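Side-chain contacts in probable hydrolase (PDB 3OM8), which is an alpha/beta-hydrolase-fold enzyme of Pseudomonas aeruginosa that probably hydrolyses esters or lactones, perhaps as a 3-oxoadipate enol-lactonase: residues A10-A15 with V83-D88; A128-G131 with Q135-E138. All coordinates share one frame; numbering follows the deposited sequence.

How the interactions relate
Interaction 1 and interaction 2 lie in different parts of one alpha/beta-hydrolase chain, their centres 26 Å apart and their nearest atoms about 17 Å apart, without touching. They follow one another in sequence: interaction 1 closes with helix 76-90 before interaction 2 opens in the loop after strand 118-124. Interaction 1 joins the hairpin turn between strands 7-10 and 16-22, at one margin of the mixed sheet, to a helix packed on that sheet. Interaction 2 stands where the chain leaves strand 118-124 for the helices between residues 134 and 196, the probable cap. Interaction 1 thus fastens the sheet margin, well away from interaction 2, whose loop lies near the probable active site.

Interaction 1: A10-A15 with V83-D88; sequences ATSDGA and VLELLD
T11 and E85 stand closest across the contact, with CA atoms 7.0 Å apart, where the type I beta turn T11-G14 faces one turn of helix 76-90. The carboxylate of E85 reaches the turn on an extended chain (chi2 -171°) and meets S12 with both oxygens. The syn lone pair of E85 OE1 receives S12 N at 3.0 Å, in a rather bent bond (142°), while S12 OG gives its proton to E85 OE2 at 2.8 Å, also on the syn side but tilted from the carboxylate plane. This pair of bonds fixes the rotation of the carboxylate. T11 adds van der Waals contact, its CA lying 3.3 Å from E85 OE1. The loop is braced by its own side chains: T11 OG1 accepts from A15 N, just past the turn, at 2.9 Å and donates to D13 OD1 at 2.6 Å. R78, two helical turns before E85 on the same helix, forms a salt bridge with E85 OE2 and a hydrogen bond with S12 OG, which probably steadies the negative charge. D13 OD2 has its own salt bridge to R62. The arrangement ties the beta-hairpin connection between strands 7-10 and 16-22 to a sheet-packing helix of the alpha/beta-hydrolase fold.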
ATOM      1  N   ALA B  10      -2.508   1.096 -39.783  1.00 50.92           N
ATOM      2  CA  ALA B  10      -3.765   0.548 -40.260  1.00 55.03           C
ATOM      3  C   ALA B  10      -3.920  -0.838 -39.666  1.00 54.07           C
ATOM      4  O   ALA B  10      -3.142  -1.734 -39.968  1.00 53.83           O
ATOM      5  CB  ALA B  10      -3.793   0.488 -41.791  1.00 55.22           C
ATOM      6  N   THR B  11      -4.925  -1.007 -38.819  1.00 50.96           N
ATOM      7  CA  THR B  11      -5.181  -2.287 -38.178  1.00 49.82           C
ATOM      8  C   THR B  11      -5.771  -3.312 -39.137  1.00 56.85           C
ATOM      9  O   THR B  11      -6.282  -2.967 -40.211  1.00 64.89           O
ATOM     10  CB  THR B  11      -6.149  -2.120 -37.007  1.00 54.83           C
ATOM     11  OG1 THR B  11      -7.418  -1.682 -37.501  1.00 58.88           O
ATOM     12  CG2 THR B  11      -5.619  -1.085 -36.036  1.00 53.49           C
ATOM     13  N   SER B  12      -5.720  -4.575 -38.727  1.00 53.22           N
ATOM     14  CA  SER B  12      -6.250  -5.675 -39.520  1.00 53.22           C
ATOM     15  C   SER B  12      -7.753  -5.553 -39.778  1.00 60.82           C
ATOM     16  O   SER B  12      -8.271  -6.144 -40.733  1.00 60.64           O
ATOM     17  CB  SER B  12      -5.970  -7.004 -38.824  1.00 57.09           C
ATOM     18  OG  SER B  12      -6.556  -7.020 -37.535  1.00 62.68           O
ATOM     19  N   ASP B  13      -8.456  -4.809 -38.925  1.00 57.17           N
ATOM     20  CA  ASP B  13      -9.905  -4.662 -39.070  1.00 58.29           C
ATOM     21  C   ASP B  13     -10.301  -3.285 -39.602  1.00 57.70           C
ATOM     22  O   ASP B  13     -11.451  -2.864 -39.467  1.00 61.54           O
ATOM     23  CB  ASP B  13     -10.620  -4.948 -37.748  1.00 58.21           C
ATOM     24  CG  ASP B  13     -10.346  -3.890 -36.697  1.00 61.24           C
ATOM     25  OD1 ASP B  13      -9.256  -3.282 -36.734  1.00 58.04           O
ATOM     26  OD2 ASP B  13     -11.225  -3.669 -35.835  1.00 63.62           O
ATOM     27  N   GLY B  14      -9.341  -2.581 -40.191  1.00 56.43           N
ATOM     28  CA  GLY B  14      -9.631  -1.367 -40.937  1.00 57.95           C
ATOM     29  C   GLY B  14      -9.848  -0.096 -40.134  1.00 58.77           C
ATOM     30  O   GLY B  14     -10.622   0.771 -40.542  1.00 63.52           O
ATOM     31  N   ALA B  15      -9.184   0.020 -38.987  1.00 50.76           N
ATOM     32  CA  ALA B  15      -9.153   1.294 -38.277  1.00 45.42           C
ATOM     33  C   ALA B  15      -7.764   1.897 -38.441  1.00 50.12           C
ATOM     34  O   ALA B  15      -6.866   1.245 -38.965  1.00 51.74           O
ATOM     35  CB  ALA B  15      -9.500   1.109 -36.825  1.00 48.53           C
ATOM     36  N   VAL B  83      -2.465  -3.123 -29.609  1.00 50.15           N
ATOM     37  CA  VAL B  83      -1.100  -2.999 -29.104  1.00 53.10           C
ATOM     38  C   VAL B  83      -0.183  -3.993 -29.817  1.00 54.77           C
ATOM     39  O   VAL B  83       0.873  -3.623 -30.323  1.00 56.93           O
ATOM     40  CB  VAL B  83      -1.033  -3.168 -27.563  1.00 46.57           C
ATOM     41  CG1 VAL B  83       0.411  -3.193 -27.085  1.00 37.99           C
ATOM     42  CG2 VAL B  83      -1.815  -2.044 -26.874  1.00 43.67           C
ATOM     43  N   LEU B  84      -0.609  -5.248 -29.891  1.00 52.78           N
ATOM     44  CA  LEU B  84       0.189  -6.263 -30.555  1.00 52.34           C
ATOM     45  C   LEU B  84       0.539  -5.878 -31.988  1.00 55.92           C
ATOM     46  O   LEU B  84       1.654  -6.134 -32.442  1.00 61.63           O
ATOM     47  CB  LEU B  84      -0.508  -7.618 -30.515  1.00 49.52           C
ATOM     48  CG  LEU B  84      -0.727  -8.145 -29.098  1.00 52.51           C
ATOM     49  CD1 LEU B  84      -1.344  -9.530 -29.138  1.00 54.40           C
ATOM     50  CD2 LEU B  84       0.583  -8.175 -28.340  1.00 58.08           C
ATOM     51  N   GLU B  85      -0.400  -5.254 -32.695  1.00 55.58           N
ATOM     52  CA  GLU B  85      -0.161  -4.862 -34.084  1.00 54.00           C
ATOM     53  C   GLU B  85       0.772  -3.653 -34.180  1.00 55.76           C
ATOM     54  O   GLU B  85       1.536  -3.530 -35.140  1.00 55.72           O
ATOM     55  CB  GLU B  85      -1.478  -4.594 -34.828  1.00 51.81           C
ATOM     56  CG  GLU B  85      -2.378  -5.822 -34.955  1.00 59.88           C
ATOM     57  CD  GLU B  85      -3.573  -5.600 -35.885  1.00 64.87           C
ATOM     58  OE1 GLU B  85      -3.463  -4.788 -36.833  1.00 67.31           O
ATOM     59  OE2 GLU B  85      -4.619  -6.251 -35.672  1.00 63.66           O
ATOM     60  N   LEU B  86       0.702  -2.761 -33.192  1.00 51.92           N
ATOM     61  CA  LEU B  86       1.683  -1.686 -33.070  1.00 53.45           C
ATOM     62  C   LEU B  86       3.085  -2.276 -32.897  1.00 56.19           C
ATOM     63  O   LEU B  86       4.036  -1.876 -33.576  1.00 56.04           O
ATOM     64  CB  LEU B  86       1.368  -0.801 -31.870  1.00 55.82           C
ATOM     65  CG  LEU B  86       0.281   0.252 -32.018  1.00 63.35           C
ATOM     66  CD1 LEU B  86       0.048   0.916 -30.675  1.00 67.09           C
ATOM     67  CD2 LEU B  86       0.696   1.274 -33.064  1.00 62.51           C
ATOM     68  N   LEU B  87       3.209  -3.228 -31.978  1.00 50.90           N
ATOM     69  CA  LEU B  87       4.507  -3.840 -31.712  1.00 54.25           C
ATOM     70  C   LEU B  87       5.020  -4.517 -32.975  1.00 60.38           C
ATOM     71  O   LEU B  87       6.178  -4.345 -33.345  1.00 62.88           O
ATOM     72  CB  LEU B  87       4.441  -4.826 -30.534  1.00 47.46           C
ATOM     73  CG  LEU B  87       4.176  -4.200 -29.152  1.00 51.74           C
ATOM     74  CD1 LEU B  87       4.176  -5.242 -28.046  1.00 51.60           C
ATOM     75  CD2 LEU B  87       5.176  -3.106 -28.814  1.00 41.48           C
ATOM     76  N   ASP B  88       4.147  -5.262 -33.648  1.00 56.51           N
ATOM     77  CA  ASP B  88       4.516  -5.924 -34.897  1.00 60.74           C
ATOM     78  C   ASP B  88       5.033  -4.910 -35.915  1.00 61.67           C
ATOM     79  O   ASP B  88       6.045  -5.137 -36.582  1.00 61.06           O
ATOM     80  CB  ASP B  88       3.317  -6.688 -35.485  1.00 57.09           C
ATOM     81  CG  ASP B  88       2.878  -7.845 -34.607  1.00 65.43           C
ATOM     82  OD1 ASP B  88       1.795  -8.423 -34.859  1.00 66.87           O
ATOM     83  OD2 ASP B  88       3.621  -8.180 -33.660  1.00 69.32           O
TER

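Interaction 2: A128-G131 with Q135-E138; sequences AWLG and QWDE
L130 and W136 form the close-packed part of this contact, which spans the short connection from the loop 128-131 into helix 134-145. The indole of W136 points its NE1 at the backbone carbonyl of L130, giving a hydrogen bond of 3.1 Å between W136 NE1 and L130 O with an N-H...O angle of 160°. The oxygen lies at the edge of the indole, close to the ring plane, yet from the carbonyl's side the donor stands well above the peptide plane, 59° out of it. Next to this bond, L130 CB rests 3.9 Å from W136 CZ2, somewhat off the ring plane on the side away from Q135 CG. With CG of W136 beside its backbone N (chi1 -59°), the indole extends back toward the loop. V195 of helix 185-196 touches both L130 and W136, extending the apolar packing.

In the alpha/beta-hydrolase fold this is the passage from a core strand, 118-124, into the helical insertion that probably caps the active site. The side chain of L130 lies near, without touching, a probable Ser-His-Asp triad of S101, H246 and D219; a bound 1,2-ethanediol, probably from the crystallisation liquor, lies about 4 Å from the L130 side chain.

L130, G131, Q135 and W136 are all partly exposed, making this a surface contact, with Q135 on its looser side. Q135 CG lies 3.6 Å above one face of the W136 ring, toward the rim, and the Q135 amide extends to the loop backbone. There Q135 NE2 is 3.3 Å from L130 O, too poorly angled for a hydrogen bond, and 3.5 Å from G131 C; its hydrogen bond goes to P132 O instead.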
ATOM      1  N   ALA B 128      -9.547  -5.303 -12.288  1.00 50.75           N
ATOM      2  CA  ALA B 128      -9.784  -6.541 -13.014  1.00 51.14           C
ATOM      3  C   ALA B 128     -11.277  -6.776 -13.226  1.00 53.77           C
ATOM      4  O   ALA B 128     -11.667  -7.710 -13.920  1.00 57.10           O
ATOM      5  CB  ALA B 128      -9.171  -7.711 -12.278  1.00 45.15           C
ATOM      6  N   TRP B 129     -12.108  -5.933 -12.625  1.00 47.04           N
ATOM      7  CA  TRP B 129     -13.554  -6.100 -12.734  1.00 47.59           C
ATOM      8  C   TRP B 129     -14.294  -4.884 -12.213  1.00 50.64           C
ATOM      9  O   TRP B 129     -14.222  -4.564 -11.028  1.00 48.42           O
ATOM     10  CB  TRP B 129     -14.022  -7.356 -11.999  1.00 50.14           C
ATOM     11  CG  TRP B 129     -15.522  -7.473 -11.883  1.00 52.70           C
ATOM     12  CD1 TRP B 129     -16.400  -7.819 -12.873  1.00 51.14           C
ATOM     13  CD2 TRP B 129     -16.311  -7.252 -10.704  1.00 51.60           C
ATOM     14  NE1 TRP B 129     -17.682  -7.827 -12.379  1.00 55.53           N
ATOM     15  CE2 TRP B 129     -17.654  -7.484 -11.051  1.00 59.16           C
ATOM     16  CE3 TRP B 129     -16.008  -6.886  -9.387  1.00 60.07           C
ATOM     17  CZ2 TRP B 129     -18.697  -7.357 -10.132  1.00 60.71           C
ATOM     18  CZ3 TRP B 129     -17.042  -6.761  -8.474  1.00 60.41           C
ATOM     19  CH2 TRP B 129     -18.370  -6.993  -8.853  1.00 63.41           C
ATOM     20  N   LEU B 130     -15.016  -4.217 -13.111  1.00 47.75           N
ATOM     21  CA  LEU B 130     -15.706  -2.978 -12.779  1.00 53.43           C
ATOM     22  C   LEU B 130     -17.233  -3.108 -12.808  1.00 59.10           C
ATOM     23  O   LEU B 130     -17.940  -2.110 -12.922  1.00 62.27           O
ATOM     24  CB  LEU B 130     -15.227  -1.849 -13.699  1.00 52.61           C
ATOM     25  CG  LEU B 130     -13.755  -1.467 -13.488  1.00 48.22           C
ATOM     26  CD1 LEU B 130     -13.246  -0.532 -14.576  1.00 49.83           C
ATOM     27  CD2 LEU B 130     -13.582  -0.826 -12.131  1.00 46.98           C
ATOM     28  N   GLY B 131     -17.733  -4.339 -12.693  1.00 58.07           N
ATOM     29  CA  GLY B 131     -19.165  -4.592 -12.628  1.00 54.39           C
ATOM     30  C   GLY B 131     -19.804  -3.985 -11.391  1.00 55.38           C
ATOM     31  O   GLY B 131     -19.106  -3.384 -10.565  1.00 53.05           O
ATOM     32  N   GLN B 135     -24.351  -0.600 -15.084  1.00 71.73           N
ATOM     33  CA  GLN B 135     -23.969   0.802 -15.124  1.00 72.93           C
ATOM     34  C   GLN B 135     -23.307   1.202 -16.442  1.00 70.84           C
ATOM     35  O   GLN B 135     -23.258   2.385 -16.774  1.00 69.57           O
ATOM     36  CB  GLN B 135     -23.027   1.114 -13.970  1.00 71.06           C
ATOM     37  CG  GLN B 135     -21.713   0.380 -14.074  1.00 68.49           C
ATOM     38  CD  GLN B 135     -20.960   0.384 -12.777  1.00 66.33           C
ATOM     39  OE1 GLN B 135     -20.466   1.421 -12.339  1.00 69.20           O
ATOM     40  NE2 GLN B 135     -20.868  -0.781 -12.147  1.00 65.33           N
ATOM     41  N   TRP B 136     -22.779   0.226 -17.178  1.00 63.40           N
ATOM     42  CA  TRP B 136     -22.056   0.533 -18.407  1.00 58.98           C
ATOM     43  C   TRP B 136     -23.001   0.639 -19.607  1.00 58.39           C
ATOM     44  O   TRP B 136     -22.805   1.482 -20.479  1.00 57.26           O
ATOM     45  CB  TRP B 136     -20.925  -0.467 -18.655  1.00 54.26           C
ATOM     46  CG  TRP B 136     -19.936  -0.474 -17.530  1.00 55.09           C
ATOM     47  CD1 TRP B 136     -19.797  -1.431 -16.571  1.00 51.56           C
ATOM     48  CD2 TRP B 136     -18.970   0.551 -17.219  1.00 51.28           C
ATOM     49  NE1 TRP B 136     -18.797  -1.077 -15.695  1.00 50.99           N
ATOM     50  CE2 TRP B 136     -18.277   0.134 -16.068  1.00 50.32           C
ATOM     51  CE3 TRP B 136     -18.621   1.770 -17.808  1.00 45.01           C
ATOM     52  CZ2 TRP B 136     -17.254   0.895 -15.492  1.00 52.36           C
ATOM     53  CZ3 TRP B 136     -17.618   2.524 -17.242  1.00 47.23           C
ATOM     54  CH2 TRP B 136     -16.939   2.085 -16.089  1.00 48.27           C
ATOM     55  N   ASP B 137     -24.026  -0.209 -19.634  1.00 61.26           N
ATOM     56  CA  ASP B 137     -25.085  -0.109 -20.631  1.00 63.36           C
ATOM     57  C   ASP B 137     -25.789   1.235 -20.522  1.00 62.88           C
ATOM     58  O   ASP B 137     -26.035   1.899 -21.522  1.00 64.03           O
ATOM     59  CB  ASP B 137     -26.089  -1.242 -20.455  1.00 69.06           C
ATOM     60  CG  ASP B 137     -25.587  -2.551 -21.018  1.00 72.04           C
ATOM     61  OD1 ASP B 137     -24.911  -2.530 -22.070  1.00 69.13           O
ATOM     62  OD2 ASP B 137     -25.872  -3.600 -20.411  1.00 75.96           O
ATOM     63  N   GLU B 138     -26.103   1.638 -19.298  1.00 66.58           N
ATOM     64  CA  GLU B 138     -26.666   2.960 -19.057  1.00 70.77           C
ATOM     65  C   GLU B 138     -25.765   4.066 -19.593  1.00 68.27           C
ATOM     66  O   GLU B 138     -26.245   5.037 -20.177  1.00 70.44           O
ATOM     67  CB  GLU B 138     -26.914   3.181 -17.566  1.00 72.21           C
ATOM     68  CG  GLU B 138     -28.020   2.315 -17.006  1.00 81.20           C
ATOM     69  CD  GLU B 138     -28.174   2.465 -15.506  1.00 91.42           C
ATOM     70  OE1 GLU B 138     -27.545   3.382 -14.929  1.00 88.39           O
ATOM     71  OE2 GLU B 138     -28.925   1.663 -14.907  1.00 94.17           O
TER